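Local coordinates for protein esterase (Pseudomonas putida, PDB 1ZOI) that hydrolyses ester bonds stereoselectively, as an alpha/beta hydrolase of interest for making D-beta-acetylthioisobutyric acid, at residues D77-V82 and V104-R109. Numbering follows the deposited sequence.
Sequences DDVAAV and VRYMAR
V79 lays its CG1 methyl over one face of the Y106 ring, 3.6 Å from the ring centroid and almost on the normal, a CH-pi contact. The Y106 side chain leaves helix 98-109 with CG anti to the backbone N, which carries the ring across to helix 72-86. There it meets A80, whose CB methyl lies in the ring plane, 3.9 Å from Y106 CE1. The backbone N of A80 comes closer still, 3.6 Å from Y106 CE1. One ring is thus touched on a face by V79 and at an edge by the next residue, which helps set its tilt, together with the rings of H93 and H110 that also meet it. The Y106 OH hydrogen-bonds D113 OD1, so the phenol is held at its polar end as well.

Toward solvent, R109 presents NE and NH2 together to the D77 carboxylate, one nitrogen to each oxygen. R109 NE lies 3.0 Å from D77 OD1, which is close to the guanidinium plane but is approached from above the carboxylate plane. That bond is nearly straight, at 160°. R109 NH2 reaches D77 OD2 on its syn lone pair, also at 3.0 Å but along a more bent path. The two planes are 50° apart, consistent with OD2 lying tilted from the guanidinium plane. D77 OD1 also bonds H110 NE2, and R109 NH1 forms a salt bridge with D73, so the ion pair belongs to a wider polar cluster.

The axes of 77-82 and 104-109 come within 9.4 Å and cross at -75°, with V79 and Y106 facing each other. The contact packs helix 72-86 against the helix that follows the probable nucleophile elbow, the G-H-S-T-G turn after strand 92-96 in this alpha/beta hydrolase fold.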
ATOM      1  N   ASP A  77      20.330  16.687  -0.128  1.00 12.10           N
ATOM      2  CA  ASP A  77      20.043  17.430   1.090  1.00 14.32           C
ATOM      3  C   ASP A  77      19.075  16.635   1.962  1.00 13.32           C
ATOM      4  O   ASP A  77      19.114  16.724   3.191  1.00 14.62           O
ATOM      5  CB  ASP A  77      19.477  18.816   0.763  1.00 14.18           C
ATOM      6  CG  ASP A  77      20.505  19.726   0.108  1.00 16.53           C
ATOM      7  OD1 ASP A  77      21.720  19.433   0.214  1.00 17.29           O
ATOM      8  OD2 ASP A  77      20.099  20.740  -0.502  1.00 18.88           O
ATOM      9  N   ASP A  78      18.198  15.851   1.337  1.00 13.90           N
ATOM     10  CA  ASP A  78      17.268  15.040   2.108  1.00 14.70           C
ATOM     11  C   ASP A  78      18.064  13.976   2.863  1.00 13.89           C
ATOM     12  O   ASP A  78      17.742  13.637   3.998  1.00 13.51           O
ATOM     13  CB  ASP A  78      16.223  14.387   1.199  1.00 15.16           C
ATOM     14  CG  ASP A  78      15.268  15.400   0.583  1.00 17.06           C
ATOM     15  OD1 ASP A  78      15.177  16.537   1.099  1.00 15.21           O
ATOM     16  OD2 ASP A  78      14.598  15.056  -0.413  1.00 16.19           O
ATOM     17  N   VAL A  79      19.111  13.451   2.229  1.00 12.80           N
ATOM     18  CA  VAL A  79      19.950  12.451   2.880  1.00 12.02           C
ATOM     19  C   VAL A  79      20.561  13.109   4.119  1.00 11.35           C
ATOM     20  O   VAL A  79      20.593  12.524   5.203  1.00 11.47           O
ATOM     21  CB  VAL A  79      21.094  11.972   1.952  1.00 10.74           C
ATOM     22  CG1 VAL A  79      22.036  11.047   2.720  1.00 11.99           C
ATOM     23  CG2 VAL A  79      20.518  11.230   0.751  1.00 13.05           C
ATOM     24  N   ALA A  80      21.032  14.338   3.949  1.00 12.30           N
ATOM     25  CA  ALA A  80      21.634  15.076   5.050  1.00 12.58           C
ATOM     26  C   ALA A  80      20.673  15.202   6.227  1.00 13.64           C
ATOM     27  O   ALA A  80      21.082  15.085   7.379  1.00 12.62           O
ATOM     28  CB  ALA A  80      22.074  16.464   4.576  1.00 15.98           C
ATOM     29  N   ALA A  81      19.393  15.432   5.944  1.00 12.61           N
ATOM     30  CA  ALA A  81      18.409  15.563   7.016  1.00 13.12           C
ATOM     31  C   ALA A  81      18.257  14.248   7.783  1.00 12.59           C
ATOM     32  O   ALA A  81      18.132  14.234   9.015  1.00 12.74           O
ATOM     33  CB  ALA A  81      17.062  16.003   6.442  1.00 11.15           C
ATOM     34  N   VAL A  82      18.274  13.136   7.052  1.00 11.43           N
ATOM     35  CA  VAL A  82      18.147  11.826   7.673  1.00 11.13           C
ATOM     36  C   VAL A  82      19.357  11.550   8.561  1.00 11.59           C
ATOM     37  O   VAL A  82      19.216  11.147   9.719  1.00 11.72           O
ATOM     38  CB  VAL A  82      18.025  10.712   6.601  1.00 10.85           C
ATOM     39  CG1 VAL A  82      18.093   9.339   7.258  1.00 10.64           C
ATOM     40  CG2 VAL A  82      16.699  10.859   5.858  1.00 10.40           C
ATOM     41  N   VAL A 104      26.734   9.627  -4.291  1.00 13.86           N
ATOM     42  CA  VAL A 104      27.844  10.437  -4.781  1.00 15.00           C
ATOM     43  C   VAL A 104      27.592  11.938  -4.616  1.00 15.18           C
ATOM     44  O   VAL A 104      28.491  12.680  -4.217  1.00 14.74           O
ATOM     45  CB  VAL A 104      28.138  10.104  -6.266  1.00 16.89           C
ATOM     46  CG1 VAL A 104      29.144  11.070  -6.844  1.00 18.11           C
ATOM     47  CG2 VAL A 104      28.679   8.682  -6.368  1.00 15.48           C
ATOM     48  N   ARG A 105      26.378  12.394  -4.912  1.00 17.51           N
ATOM     49  CA  ARG A 105      26.071  13.815  -4.768  1.00 16.67           C
ATOM     50  C   ARG A 105      26.084  14.190  -3.285  1.00 16.88           C
ATOM     51  O   ARG A 105      26.511  15.283  -2.916  1.00 18.59           O
ATOM     52  CB  ARG A 105      24.711  14.139  -5.409  1.00 15.91           C
ATOM     53  CG  ARG A 105      24.271  15.613  -5.328  1.00 14.59           C
ATOM     54  CD  ARG A 105      25.329  16.592  -5.847  1.00 15.31           C
ATOM     55  NE  ARG A 105      25.787  16.300  -7.204  1.00 16.03           N
ATOM     56  CZ  ARG A 105      25.198  16.719  -8.321  1.00 16.14           C
ATOM     57  NH1 ARG A 105      24.101  17.469  -8.275  1.00 15.50           N
ATOM     58  NH2 ARG A 105      25.714  16.386  -9.498  1.00 16.20           N
ATOM     59  N   TYR A 106      25.633  13.276  -2.431  1.00 12.66           N
ATOM     60  CA  TYR A 106      25.626  13.532  -0.995  1.00 14.22           C
ATOM     61  C   TYR A 106      27.042  13.727  -0.466  1.00 14.90           C
ATOM     62  O   TYR A 106      27.320  14.682   0.263  1.00 15.86           O
ATOM     63  CB  TYR A 106      24.986  12.371  -0.235  1.00 12.51           C
ATOM     64  CG  TYR A 106      25.104  12.524   1.264  1.00 11.56           C
ATOM     65  CD1 TYR A 106      24.425  13.544   1.933  1.00 11.39           C
ATOM     66  CD2 TYR A 106      25.920  11.675   2.010  1.00  9.94           C
ATOM     67  CE1 TYR A 106      24.558  13.718   3.303  1.00 12.53           C
ATOM     68  CE2 TYR A 106      26.063  11.839   3.389  1.00 13.68           C
ATOM     69  CZ  TYR A 106      25.379  12.862   4.029  1.00 12.55           C
ATOM     70  OH  TYR A 106      25.502  13.036   5.389  1.00 15.38           O
ATOM     71  N   MET A 107      27.925  12.803  -0.826  1.00 20.03           N
ATOM     72  CA  MET A 107      29.315  12.843  -0.383  1.00 20.71           C
ATOM     73  C   MET A 107      30.043  14.063  -0.913  1.00 22.86           C
ATOM     74  O   MET A 107      31.081  14.461  -0.374  1.00 23.18           O
ATOM     75  CB  MET A 107      30.046  11.579  -0.834  1.00 17.38           C
ATOM     76  CG  MET A 107      29.448  10.300  -0.264  1.00 16.92           C
ATOM     77  SD  MET A 107      30.251   8.806  -0.839  1.00 17.59           S
ATOM     78  CE  MET A 107      29.844   8.834  -2.554  1.00 20.65           C
ATOM     79  N   ALA A 108      29.494  14.652  -1.970  1.00 16.96           N
ATOM     80  CA  ALA A 108      30.091  15.828  -2.580  1.00 18.87           C
ATOM     81  C   ALA A 108      29.612  17.143  -1.957  1.00 18.55           C
ATOM     82  O   ALA A 108      30.432  17.993  -1.616  1.00 18.35           O
ATOM     83  CB  ALA A 108      29.820  15.821  -4.081  1.00 14.63           C
ATOM     84  N   ARG A 109      28.304  17.339  -1.798  1.00 17.66           N
ATOM     85  CA  ARG A 109      27.872  18.604  -1.205  1.00 18.79           C
ATOM     86  C   ARG A 109      27.759  18.606   0.315  1.00 19.66           C
ATOM     87  O   ARG A 109      27.482  19.642   0.918  1.00 18.75           O
ATOM     88  CB  ARG A 109      26.574  19.128  -1.852  1.00 26.36           C
ATOM     89  CG  ARG A 109      25.384  18.203  -1.895  1.00 27.01           C
ATOM     90  CD  ARG A 109      24.299  18.796  -2.815  1.00 24.51           C
ATOM     91  NE  ARG A 109      23.473  19.827  -2.178  1.00 24.42           N
ATOM     92  CZ  ARG A 109      23.200  21.016  -2.712  1.00 25.10           C
ATOM     93  NH1 ARG A 109      23.691  21.352  -3.898  1.00 24.73           N
ATOM     94  NH2 ARG A 109      22.409  21.869  -2.070  1.00 25.07           N
TER